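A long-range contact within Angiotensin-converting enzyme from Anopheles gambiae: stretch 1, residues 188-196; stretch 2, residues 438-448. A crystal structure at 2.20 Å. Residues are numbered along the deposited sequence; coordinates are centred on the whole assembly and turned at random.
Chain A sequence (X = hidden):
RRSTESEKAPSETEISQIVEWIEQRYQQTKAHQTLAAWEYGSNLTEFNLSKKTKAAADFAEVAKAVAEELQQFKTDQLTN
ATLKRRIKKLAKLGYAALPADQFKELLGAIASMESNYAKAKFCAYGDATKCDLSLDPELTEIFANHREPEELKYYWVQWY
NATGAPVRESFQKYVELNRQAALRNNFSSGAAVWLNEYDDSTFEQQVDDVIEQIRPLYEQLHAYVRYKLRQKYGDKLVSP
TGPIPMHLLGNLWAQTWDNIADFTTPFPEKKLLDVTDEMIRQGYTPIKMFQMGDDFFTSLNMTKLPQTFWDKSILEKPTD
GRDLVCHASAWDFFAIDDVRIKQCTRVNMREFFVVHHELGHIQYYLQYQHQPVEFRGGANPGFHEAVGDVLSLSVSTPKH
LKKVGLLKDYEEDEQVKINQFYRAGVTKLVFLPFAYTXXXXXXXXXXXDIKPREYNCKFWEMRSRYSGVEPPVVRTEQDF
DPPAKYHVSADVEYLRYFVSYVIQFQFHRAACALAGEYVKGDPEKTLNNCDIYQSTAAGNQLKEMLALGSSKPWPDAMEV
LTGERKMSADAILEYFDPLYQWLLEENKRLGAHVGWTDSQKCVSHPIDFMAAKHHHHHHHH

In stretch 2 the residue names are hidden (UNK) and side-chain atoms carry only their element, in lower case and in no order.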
# COMPACT_ATOMS: atom_id res chain seq x y z
N SER A 188 -1.56 -10.91 -22.94
CA SER A 188 -2.13 -12.24 -22.75
C SER A 188 -3.19 -12.27 -21.65
O SER A 188 -4.10 -13.11 -21.70
CB SER A 188 -1.00 -13.24 -22.44
OG SER A 188 0.02 -12.66 -21.64
N SER A 189 -3.09 -11.37 -20.66
CA SER A 189 -3.99 -11.40 -19.51
C SER A 189 -3.84 -10.12 -18.71
O SER A 189 -2.86 -9.38 -18.86
CB SER A 189 -3.69 -12.60 -18.59
OG SER A 189 -2.48 -12.36 -17.86
N GLY A 190 -4.79 -9.91 -17.79
CA GLY A 190 -4.69 -8.79 -16.87
C GLY A 190 -3.40 -8.77 -16.07
O GLY A 190 -2.94 -7.70 -15.66
N ALA A 191 -2.80 -9.93 -15.84
CA ALA A 191 -1.55 -9.97 -15.07
C ALA A 191 -0.39 -9.39 -15.86
O ALA A 191 0.50 -8.74 -15.29
CB ALA A 191 -1.22 -11.40 -14.66
N ALA A 192 -0.35 -9.64 -17.18
CA ALA A 192 0.68 -9.05 -18.01
C ALA A 192 0.53 -7.54 -18.03
O ALA A 192 1.52 -6.81 -18.04
CB ALA A 192 0.62 -9.62 -19.44
N VAL A 193 -0.70 -7.06 -18.03
CA VAL A 193 -0.93 -5.62 -18.00
C VAL A 193 -0.29 -5.01 -16.76
O VAL A 193 0.46 -4.03 -16.84
CB VAL A 193 -2.43 -5.30 -18.06
CG1 VAL A 193 -2.67 -3.80 -17.77
CG2 VAL A 193 -3.00 -5.71 -19.40
N TRP A 194 -0.61 -5.57 -15.58
CA TRP A 194 -0.06 -5.04 -14.33
C TRP A 194 1.46 -5.14 -14.33
O TRP A 194 2.16 -4.18 -14.01
CB TRP A 194 -0.64 -5.79 -13.13
CG TRP A 194 -2.03 -5.36 -12.71
CD1 TRP A 194 -2.80 -4.38 -13.27
CD2 TRP A 194 -2.82 -5.92 -11.64
NE1 TRP A 194 -4.00 -4.28 -12.60
CE2 TRP A 194 -4.04 -5.21 -11.61
CE3 TRP A 194 -2.60 -6.94 -10.71
CZ2 TRP A 194 -5.04 -5.50 -10.68
CZ3 TRP A 194 -3.61 -7.23 -9.79
CH2 TRP A 194 -4.82 -6.52 -9.79
N LEU A 195 1.99 -6.30 -14.72
CA LEU A 195 3.45 -6.47 -14.70
C LEU A 195 4.12 -5.56 -15.72
O LEU A 195 5.28 -5.16 -15.53
CB LEU A 195 3.81 -7.93 -14.94
CG LEU A 195 3.72 -8.79 -13.67
CD1 LEU A 195 3.66 -10.28 -14.01
CD2 LEU A 195 4.88 -8.50 -12.73
N ASN A 196 3.42 -5.19 -16.79
CA ASN A 196 4.01 -4.30 -17.78
C ASN A 196 4.43 -2.96 -17.18
O ASN A 196 5.42 -2.38 -17.63
CB ASN A 196 3.02 -4.07 -18.92
CG ASN A 196 3.50 -3.02 -19.89
OD1 ASN A 196 4.56 -3.17 -20.49
ND2 ASN A 196 2.74 -1.95 -20.03
N UNK A 438 -1.16 -11.39 -2.56
CA UNK A 438 -2.36 -10.78 -3.12
C UNK A 438 -2.31 -10.72 -4.65
O UNK A 438 -3.31 -10.99 -5.32
c UNK A 438 -3.86 -7.84 -1.11
c UNK A 438 -2.57 -9.38 -2.55
c UNK A 438 -3.28 -9.24 -1.22
c UNK A 438 -4.38 -10.27 -1.08
N UNK A 439 -1.17 -10.34 -5.22
CA UNK A 439 -1.11 -10.32 -6.67
C UNK A 439 -0.73 -11.66 -7.26
O UNK A 439 -1.19 -11.99 -8.36
c UNK A 439 -0.19 -9.19 -7.15
c UNK A 439 -0.94 -7.83 -7.20
o UNK A 439 -2.13 -7.81 -6.80
o UNK A 439 -0.38 -6.81 -7.65
N UNK A 440 0.05 -12.48 -6.56
CA UNK A 440 0.24 -13.84 -7.07
C UNK A 440 -1.11 -14.51 -7.21
O UNK A 440 -1.39 -15.14 -8.23
n UNK A 440 4.07 -18.03 -6.93
c UNK A 440 2.30 -16.82 -5.61
c UNK A 440 2.83 -18.19 -6.13
c UNK A 440 1.17 -14.64 -6.15
c UNK A 440 1.62 -15.98 -6.71
N UNK A 441 -2.00 -14.32 -6.24
CA UNK A 441 -3.35 -14.86 -6.36
C UNK A 441 -4.09 -14.22 -7.53
O UNK A 441 -4.70 -14.93 -8.35
c UNK A 441 -8.21 -15.87 -5.32
c UNK A 441 -6.58 -14.14 -5.35
c UNK A 441 -4.13 -14.64 -5.07
c UNK A 441 -7.90 -14.54 -5.42
c UNK A 441 -5.91 -16.40 -5.06
c UNK A 441 -5.57 -15.07 -5.16
o UNK A 441 -9.53 -16.27 -5.38
c UNK A 441 -7.22 -16.80 -5.14
N UNK A 442 -4.06 -12.89 -7.63
CA UNK A 442 -4.85 -12.26 -8.68
C UNK A 442 -4.27 -12.54 -10.06
O UNK A 442 -5.03 -12.74 -11.01
n UNK A 442 -4.38 -6.12 -6.04
c UNK A 442 -6.36 -9.00 -7.13
c UNK A 442 -5.95 -10.48 -7.27
c UNK A 442 -5.42 -6.80 -6.45
n UNK A 442 -5.29 -8.11 -6.68
c UNK A 442 -4.98 -10.75 -8.41
n UNK A 442 -6.59 -6.17 -6.63
N UNK A 443 -2.94 -12.60 -10.19
CA UNK A 443 -2.37 -13.03 -11.46
C UNK A 443 -2.91 -14.40 -11.85
O UNK A 443 -3.18 -14.66 -13.04
c UNK A 443 2.15 -12.55 -10.19
c UNK A 443 3.53 -10.64 -9.58
c UNK A 443 -0.85 -13.11 -11.39
n UNK A 443 0.23 -9.64 -10.91
c UNK A 443 2.55 -9.75 -9.97
c UNK A 443 1.36 -10.27 -10.46
c UNK A 443 -0.69 -10.59 -11.29
c UNK A 443 -0.18 -11.84 -11.11
c UNK A 443 1.13 -11.66 -10.58
c UNK A 443 3.34 -12.02 -9.69
N UNK A 444 -3.06 -15.30 -10.87
CA UNK A 444 -3.53 -16.64 -11.17
C UNK A 444 -4.96 -16.66 -11.64
O UNK A 444 -5.31 -17.43 -12.54
N UNK A 445 -5.82 -15.83 -11.04
CA UNK A 445 -7.19 -15.71 -11.53
C UNK A 445 -7.19 -15.14 -12.94
O UNK A 445 -7.85 -15.66 -13.85
c UNK A 445 -9.41 -14.53 -11.19
c UNK A 445 -8.03 -14.84 -10.58
c UNK A 445 -8.20 -15.54 -9.23
N UNK A 446 -6.41 -14.08 -13.15
CA UNK A 446 -6.37 -13.41 -14.44
C UNK A 446 -5.88 -14.35 -15.54
O UNK A 446 -6.38 -14.31 -16.66
c UNK A 446 -5.97 -11.05 -13.53
c UNK A 446 -7.31 -10.94 -13.22
c UNK A 446 -7.77 -9.88 -12.47
c UNK A 446 -5.10 -10.08 -13.07
c UNK A 446 -5.45 -12.19 -14.37
c UNK A 446 -5.56 -9.02 -12.31
c UNK A 446 -6.90 -8.91 -12.01
N UNK A 447 -4.87 -15.17 -15.22
CA UNK A 447 -4.27 -16.06 -16.21
C UNK A 447 -5.06 -17.35 -16.41
O UNK A 447 -4.73 -18.09 -17.34
n UNK A 447 2.47 -13.66 -14.82
c UNK A 447 1.51 -14.54 -14.53
n UNK A 447 1.59 -15.27 -13.41
c UNK A 447 -0.62 -15.63 -15.10
c UNK A 447 -1.85 -15.32 -15.94
n UNK A 447 0.47 -14.68 -15.34
c UNK A 447 -2.85 -16.44 -15.80
N UNK A 448 -6.07 -17.63 -15.59
CA UNK A 448 -6.81 -18.87 -15.67
C UNK A 448 -6.25 -20.02 -14.85
O UNK A 448 -6.90 -21.06 -14.77
O HOH W 1 -0.25 -13.70 -18.59
O HOH W 2 -7.05 -11.93 -17.60

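Stretch 2 is the last part of a helix that begins earlier in the chain, and its side chains can be read from their atoms in turn. Position 438 carries four carbons forked at the second, with no neighbour on stretch 1 within reach; this is a leucine, L438. At 439 two carbons follow CA, the second bearing two oxygens, and one of these oxygens lies 3.4 Å from CZ3 of W194. A carboxylate on so short a stem is aspartate, D439.

Position 440 has four carbons in a row ending in nitrogen and stays clear of stretch 1: lysine, K440. Position 441 shows one carbon and then a six-carbon ring bearing an oxygen, also out of reach of stretch 1, and is tyrosine, Y441. At 442 three carbons lead to a nitrogen and then to a carbon with two more nitrogens, a guanidinium. Its central carbon lies 3.4 Å from CH2 of W194, which sits over one face of the group. This is arginine, R442. The group is held by D439, with R442 NH2 2.9 Å from D439 OD1 in a salt bridge.

Position 443 has one carbon followed by fused five- and six-membered rings holding eight carbons and one nitrogen. A carbon of the five-membered ring lies 3.5 Å from CB of A191, and the six-membered ring receives L195 CD1 over its face, 4.2 Å from the ring centroid. Only tryptophan provides such a ring system: W443. Position 444 has no side-chain atoms and is glycine, G444; a CB here would point away from stretch 1. Position 445 has one carbon carrying two more and does not reach stretch 1: valine, V445.

Position 446 bears one carbon and a plain six-carbon ring. One ring carbon approaches A191 N to 3.6 Å, and the ring's edge is directed at the face of W194, with another ring carbon 3.6 Å from W194 CH2 and the ring planes at 76°. It is phenylalanine, F446. Position 447 has three carbons, a nitrogen and a carbon with two further nitrogens. A carbon of the chain lies 3.6 Å from S189 OG, and CB of A191 lies over one face of the guanidinium, 3.8 Å from the chain nitrogen: a second arginine, R447. Position 448 lacks a side chain and has positive phi after the helix; a CB would be jammed against the preceding carbonyl oxygen, so the backbone itself calls for glycine, G448.

The contact works by packing, since no direct hydrogen bond crosses it. The helix axes approach to 8.7 Å, with 135° between their N-to-C directions. W194 acts as a knob among D439, R442, W443 and F446. The backbones come close where stretch 1 has small residues: the CA atoms of A191 and W443 are 4.8 Å apart. At G190 an ideal CB would lie a tight 3.2 Å from F446 CD2. Water supplies polar links: one molecule accepts from G190 N at 3.0 Å and donates to F446 O at 2.6 Å, while another lies 2.7 Å from S189 OG and accepts a weak bond from R447 NE at 3.5 Å.

Stretch 2 (438-448) LDKYRWGVFRG
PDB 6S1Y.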